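PDB 4Q34: AB hydrolase-1 domain-containing protein from Parabacteroides distasonis, which probably acts as an esterase of the alpha/beta hydrolase family, hydrolysing ester bonds in a substrate that has not been identified. Local coordinates for residues 77-82 with 305-310; 242-247 with 270-275. All coordinates share one frame; numbering follows the deposited sequence. Where two conformers were deposited one is given.

Contact 1. Residues 77-82 with 305-310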
# COMPACT_ATOMS: atom_id res chain seq x y z
N LEU A 77 1.66 -1.43 -18.31
CA LEU A 77 1.72 0.01 -18.51
C LEU A 77 2.56 0.33 -19.74
O LEU A 77 2.17 1.17 -20.56
CB LEU A 77 2.33 0.68 -17.27
CG LEU A 77 2.39 2.21 -17.33
CD1 LEU A 77 1.00 2.79 -17.46
CD2 LEU A 77 3.10 2.72 -16.07
N ARG A 78 3.67 -0.37 -19.89
CA ARG A 78 4.55 -0.18 -21.06
C ARG A 78 3.85 -0.55 -22.37
O ARG A 78 4.10 0.05 -23.43
CB ARG A 78 5.85 -0.97 -20.89
CG ARG A 78 6.85 -0.66 -21.98
CD ARG A 78 8.20 -1.30 -21.67
NE ARG A 78 8.84 -0.63 -20.54
CZ ARG A 78 9.01 -1.18 -19.34
NH1 ARG A 78 8.68 -2.45 -19.13
NH2 ARG A 78 9.58 -0.46 -18.38
N ARG A 79 2.95 -1.51 -22.29
CA ARG A 79 2.14 -1.96 -23.42
C ARG A 79 0.88 -1.13 -23.66
O ARG A 79 -0.01 -1.52 -24.41
CB ARG A 79 1.79 -3.43 -23.19
CG ARG A 79 3.02 -4.32 -23.21
CD ARG A 79 2.76 -5.78 -22.93
NE ARG A 79 4.05 -6.49 -22.86
CZ ARG A 79 4.25 -7.78 -23.09
NH1 ARG A 79 3.24 -8.60 -23.39
NH2 ARG A 79 5.50 -8.25 -23.00
N ARG A 80 0.82 -0.00 -22.96
CA ARG A 80 -0.17 1.06 -23.13
C ARG A 80 -1.54 0.78 -22.55
O ARG A 80 -2.52 1.34 -23.01
CB ARG A 80 -0.28 1.50 -24.59
CG ARG A 80 1.03 2.04 -25.15
CD ARG A 80 0.79 2.94 -26.37
NE ARG A 80 -0.55 2.73 -26.95
CZ ARG A 80 -0.87 1.85 -27.91
NH1 ARG A 80 0.05 1.09 -28.48
NH2 ARG A 80 -2.12 1.76 -28.30
N PHE A 81 -1.61 -0.11 -21.55
CA PHE A 81 -2.83 -0.28 -20.79
C PHE A 81 -2.81 0.64 -19.55
O PHE A 81 -1.77 0.75 -18.86
CB PHE A 81 -3.02 -1.71 -20.29
CG PHE A 81 -3.26 -2.73 -21.38
CD1 PHE A 81 -2.18 -3.32 -22.03
CD2 PHE A 81 -4.56 -3.12 -21.72
CE1 PHE A 81 -2.39 -4.27 -23.00
CE2 PHE A 81 -4.76 -4.10 -22.67
CZ PHE A 81 -3.67 -4.68 -23.31
N CYS A 82 -3.97 1.22 -19.23
CA CYS A 82 -4.21 1.75 -17.89
C CYS A 82 -4.21 0.60 -16.93
O CYS A 82 -4.88 -0.41 -17.19
CB CYS A 82 -5.54 2.50 -17.76
SG CYS A 82 -5.67 3.89 -18.88
N ASN A 305 10.00 -16.30 -15.88
CA ASN A 305 9.54 -16.20 -17.28
C ASN A 305 8.27 -15.37 -17.39
O ASN A 305 7.44 -15.60 -18.28
CB ASN A 305 9.28 -17.62 -17.85
CG ASN A 305 8.21 -18.38 -17.10
OD1 ASN A 305 7.74 -17.95 -16.04
ND2 ASN A 305 7.76 -19.48 -17.67
N ASN A 306 8.09 -14.42 -16.48
CA ASN A 306 6.83 -13.68 -16.43
C ASN A 306 6.55 -12.84 -17.68
O ASN A 306 5.39 -12.55 -17.99
CB ASN A 306 6.66 -12.86 -15.16
CG ASN A 306 7.60 -11.66 -15.07
OD1 ASN A 306 8.64 -11.59 -15.68
ND2 ASN A 306 7.18 -10.68 -14.26
N ILE A 307 7.60 -12.48 -18.42
CA ILE A 307 7.37 -11.77 -19.67
C ILE A 307 6.65 -12.69 -20.67
O ILE A 307 5.75 -12.29 -21.39
CB ILE A 307 8.68 -11.15 -20.24
CG1 ILE A 307 9.20 -10.05 -19.28
CG2 ILE A 307 8.44 -10.62 -21.65
CD1 ILE A 307 10.60 -9.51 -19.57
N GLU A 308 7.09 -13.93 -20.76
CA GLU A 308 6.44 -14.92 -21.60
C GLU A 308 5.01 -15.14 -21.12
O GLU A 308 4.10 -15.32 -21.92
CB GLU A 308 7.20 -16.26 -21.59
CG GLU A 308 8.65 -16.15 -22.06
CD GLU A 308 9.39 -17.48 -22.02
OE1 GLU A 308 8.92 -18.45 -22.62
OE2 GLU A 308 10.46 -17.55 -21.39
N VAL A 309 4.79 -15.11 -19.79
CA VAL A 309 3.44 -15.28 -19.22
C VAL A 309 2.58 -14.06 -19.68
O VAL A 309 1.45 -14.23 -20.15
CB VAL A 309 3.51 -15.41 -17.70
CG1 VAL A 309 2.12 -15.47 -17.10
CG2 VAL A 309 4.29 -16.68 -17.27
N ALA A 310 3.19 -12.89 -19.63
CA ALA A 310 2.52 -11.65 -20.06
C ALA A 310 2.19 -11.70 -21.55
O ALA A 310 1.11 -11.30 -21.95
CB ALA A 310 3.37 -10.43 -19.74

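Contact 2. Residues 242-247 with 270-275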
# COMPACT_ATOMS: atom_id res chain seq x y z
N ILE A 242 -13.50 -15.65 -20.60
CA ILE A 242 -12.74 -15.97 -19.43
C ILE A 242 -11.56 -16.87 -19.81
O ILE A 242 -11.73 -17.78 -20.60
CB ILE A 242 -13.62 -16.69 -18.39
CG1 ILE A 242 -14.76 -15.78 -17.94
CG2 ILE A 242 -12.80 -17.15 -17.20
CD1 ILE A 242 -15.81 -16.44 -17.07
N VAL A 243 -10.38 -16.53 -19.27
CA VAL A 243 -9.20 -17.41 -19.40
C VAL A 243 -8.67 -17.71 -17.99
O VAL A 243 -8.66 -16.87 -17.12
CB VAL A 243 -8.12 -16.84 -20.38
CG1 VAL A 243 -7.49 -15.55 -19.83
CG2 VAL A 243 -7.00 -17.85 -20.63
N ILE A 244 -8.20 -18.94 -17.80
CA ILE A 244 -7.68 -19.43 -16.54
C ILE A 244 -6.33 -20.07 -16.81
O ILE A 244 -6.24 -20.88 -17.74
CB ILE A 244 -8.66 -20.44 -15.94
CG1 ILE A 244 -9.95 -19.72 -15.50
CG2 ILE A 244 -8.06 -21.14 -14.73
CD1 ILE A 244 -11.12 -20.65 -15.38
N TYR A 245 -5.30 -19.69 -16.03
CA TYR A 245 -3.94 -20.23 -16.18
C TYR A 245 -3.50 -21.01 -14.94
O TYR A 245 -3.71 -20.55 -13.82
CB TYR A 245 -2.90 -19.13 -16.45
CG TYR A 245 -3.16 -18.29 -17.66
CD1 TYR A 245 -2.78 -18.70 -18.92
CD2 TYR A 245 -3.79 -17.05 -17.54
CE1 TYR A 245 -3.03 -17.92 -20.06
CE2 TYR A 245 -4.01 -16.25 -18.65
CZ TYR A 245 -3.65 -16.70 -19.91
OH TYR A 245 -3.88 -15.89 -21.00
N TYR A 246 -2.92 -22.19 -15.14
CA TYR A 246 -2.26 -22.93 -14.08
C TYR A 246 -0.82 -23.23 -14.48
O TYR A 246 -0.53 -23.57 -15.63
CB TYR A 246 -2.99 -24.27 -13.72
CG TYR A 246 -4.24 -24.05 -12.91
CD1 TYR A 246 -4.19 -23.98 -11.53
CD2 TYR A 246 -5.46 -23.87 -13.53
CE1 TYR A 246 -5.34 -23.72 -10.79
CE2 TYR A 246 -6.62 -23.60 -12.78
CZ TYR A 246 -6.55 -23.52 -11.44
OH TYR A 246 -7.69 -23.25 -10.71
N GLY A 247 0.06 -23.15 -13.50
CA GLY A 247 1.47 -23.47 -13.70
C GLY A 247 1.82 -24.96 -13.58
O GLY A 247 0.99 -25.84 -13.84
N LYS A 270 -11.33 -27.21 -15.85
CA LYS A 270 -11.61 -27.75 -17.17
C LYS A 270 -13.04 -28.24 -17.30
O LYS A 270 -13.67 -28.07 -18.34
CB LYS A 270 -10.61 -28.85 -17.55
CG LYS A 270 -9.22 -28.26 -17.75
CD LYS A 270 -8.30 -29.15 -18.55
CE LYS A 270 -7.68 -30.17 -17.66
NZ LYS A 270 -6.69 -30.96 -18.46
N ILE A 271 -13.58 -28.83 -16.23
CA ILE A 271 -14.97 -29.29 -16.22
C ILE A 271 -15.91 -28.09 -16.27
O ILE A 271 -16.84 -28.06 -17.09
CB ILE A 271 -15.26 -30.15 -14.99
CG1 ILE A 271 -14.46 -31.47 -15.12
CG2 ILE A 271 -16.75 -30.39 -14.86
CD1 ILE A 271 -14.41 -32.29 -13.83
N TRP A 272 -15.63 -27.10 -15.43
CA TRP A 272 -16.38 -25.84 -15.38
C TRP A 272 -16.42 -25.12 -16.74
O TRP A 272 -17.50 -24.76 -17.22
CB TRP A 272 -15.74 -24.92 -14.34
CG TRP A 272 -16.50 -23.67 -13.98
CD1 TRP A 272 -17.67 -23.61 -13.30
CD2 TRP A 272 -16.08 -22.32 -14.17
NE1 TRP A 272 -18.03 -22.29 -13.07
CE2 TRP A 272 -17.07 -21.49 -13.60
CE3 TRP A 272 -14.97 -21.72 -14.78
CZ2 TRP A 272 -16.98 -20.12 -13.63
CZ3 TRP A 272 -14.89 -20.35 -14.82
CH2 TRP A 272 -15.88 -19.56 -14.24
N ALA A 273 -15.26 -25.04 -17.39
CA ALA A 273 -15.16 -24.41 -18.71
C ALA A 273 -16.02 -25.17 -19.73
O ALA A 273 -16.75 -24.57 -20.50
CB ALA A 273 -13.71 -24.37 -19.20
N LYS A 274 -15.92 -26.49 -19.72
CA LYS A 274 -16.70 -27.31 -20.64
C LYS A 274 -18.21 -27.05 -20.46
O LYS A 274 -18.95 -26.84 -21.43
CB LYS A 274 -16.32 -28.79 -20.47
CG LYS A 274 -17.18 -29.77 -21.25
CD LYS A 274 -17.19 -29.46 -22.72
CE LYS A 274 -17.70 -30.67 -23.51
NZ LYS A 274 -18.01 -30.26 -24.90
N MSE A 275 -18.66 -27.04 -19.20
CA MSE A 275 -20.05 -26.86 -18.92
C MSE A 275 -20.52 -25.50 -19.36
O MSE A 275 -21.60 -25.39 -19.92
CB MSE A 275 -20.31 -27.06 -17.43
CG MSE A 275 -20.21 -28.55 -17.16
SE MSE A 275 -20.49 -28.85 -15.24
CE MSE A 275 -22.22 -27.89 -15.14

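Contact 1. Residues 77-82 with 305-310
Arg79 reaches the start of helix 306-319 with its chain drawn out straight: CG stands beside the backbone N (chi1 -64°), and from there to NE the chain is fully extended, carrying the guanidinium group across to Ile307 and Ala310. The CB of Ala310 lies over one face of that group, 4.1 Å from Arg79 NH1, whereas the branch methyl of Ile307, placed opposite its own backbone N, comes to the edge, near the plane, with CG2 4.0 Å from Arg79 NH2. The carbonyl oxygen of Ala310 is 3.7 Å from Arg79 NH1, and no hydrogen bond joins the two segments.

The backbones stay well apart, Arg79 CA and Ala310 CA being 10.3 Å from each other, so a single long side chain spans the gap. Its base is set by the end of helix 72-78: Arg79 is the first residue to leave helical geometry, and Arg80, with positive phi, is the C-prime residue of a Schellman motif in which Arg80 N bonds to Leu77 O at 3.0 Å and Phe81 N to Phe76 O. Further along helix 306-319, Asp311 takes Arg79 NH2 in a salt bridge and Ser314 OG is hydrogen-bonded to NH1.

Methyl groups thus meet a face and an edge of the cation, while its polar partners lie just beyond Ala310 on the same helix. These outside partners, Asp311 and Ser314, probably fix the rotation of the guanidinium group, so that the residue following helix 72-78 is joined to the N-terminal half of helix 306-319, within the two segments by methyl contacts alone.

Contact 2. Residues 242-247 with 270-275
Trp272 meets two isoleucines of strand 242-246 with the six-membered part of its indole. The nearer is Ile244, whose CD1 comes to the ring edge, near the ring plane, 3.8 Å from Trp272 CZ3 and 4.0 Å from Trp272 CE3; the two side chains cross at about a right angle. Ile242, two residues earlier on the same side of the strand, brings its CD1 to 4.2 Å from Trp272 CH2. CB of Trp272 already points toward the strand, and CG, opposite the backbone N (chi1 -170°), carries the indole on to the isoleucines.

Around this first shell, other residues fix the tryptophan. Trp272 NE1 gives a hydrogen bond to Pro205 O, Phe206 meets the indole edge-to-face, and the ring of Trp183 adjoins it with planes at about 45°. From the same helix, Met269 also packs against Ile244; on the strand side, backbone bonds to Thr284 link Ile242 and Ile244 to the neighbouring parallel strand 283-287. Strand 242-246, helix 257-277 and strand 283-287 form a beta-alpha-beta crossover, as expected of an alpha/beta hydrolase, and the contact seats the helix on the sheet.

All three touching residues are buried and meet through carbon atoms alone. The indole N-H, the one polar group of the Trp272 side chain, is satisfied by Pro205, and what passes between strand and helix is dispersion and the exclusion of water.

In the fold
Contact 2 belongs to the buried interior of the fold, contact 1 to a partly buried place nearer the surface. The former packs a helix onto a strand of the main sheet within one beta-alpha-beta unit, its segments only 23 residues apart; the latter joins segments 223 residues apart, the end of helix 72-78 and the start of helix 306-319, and contact 2 is nested within that long loop. No helix or strand is common to both. The centres of contacts 1 and 2 are 22 Å apart, and the nearest atoms of contacts 1 and 2 are about 6 Å apart, without touching. The chemistry differs accordingly: an aromatic ring among aliphatic groups in the interior, and a charged side chain, with an acidic partner close by, at the more open site.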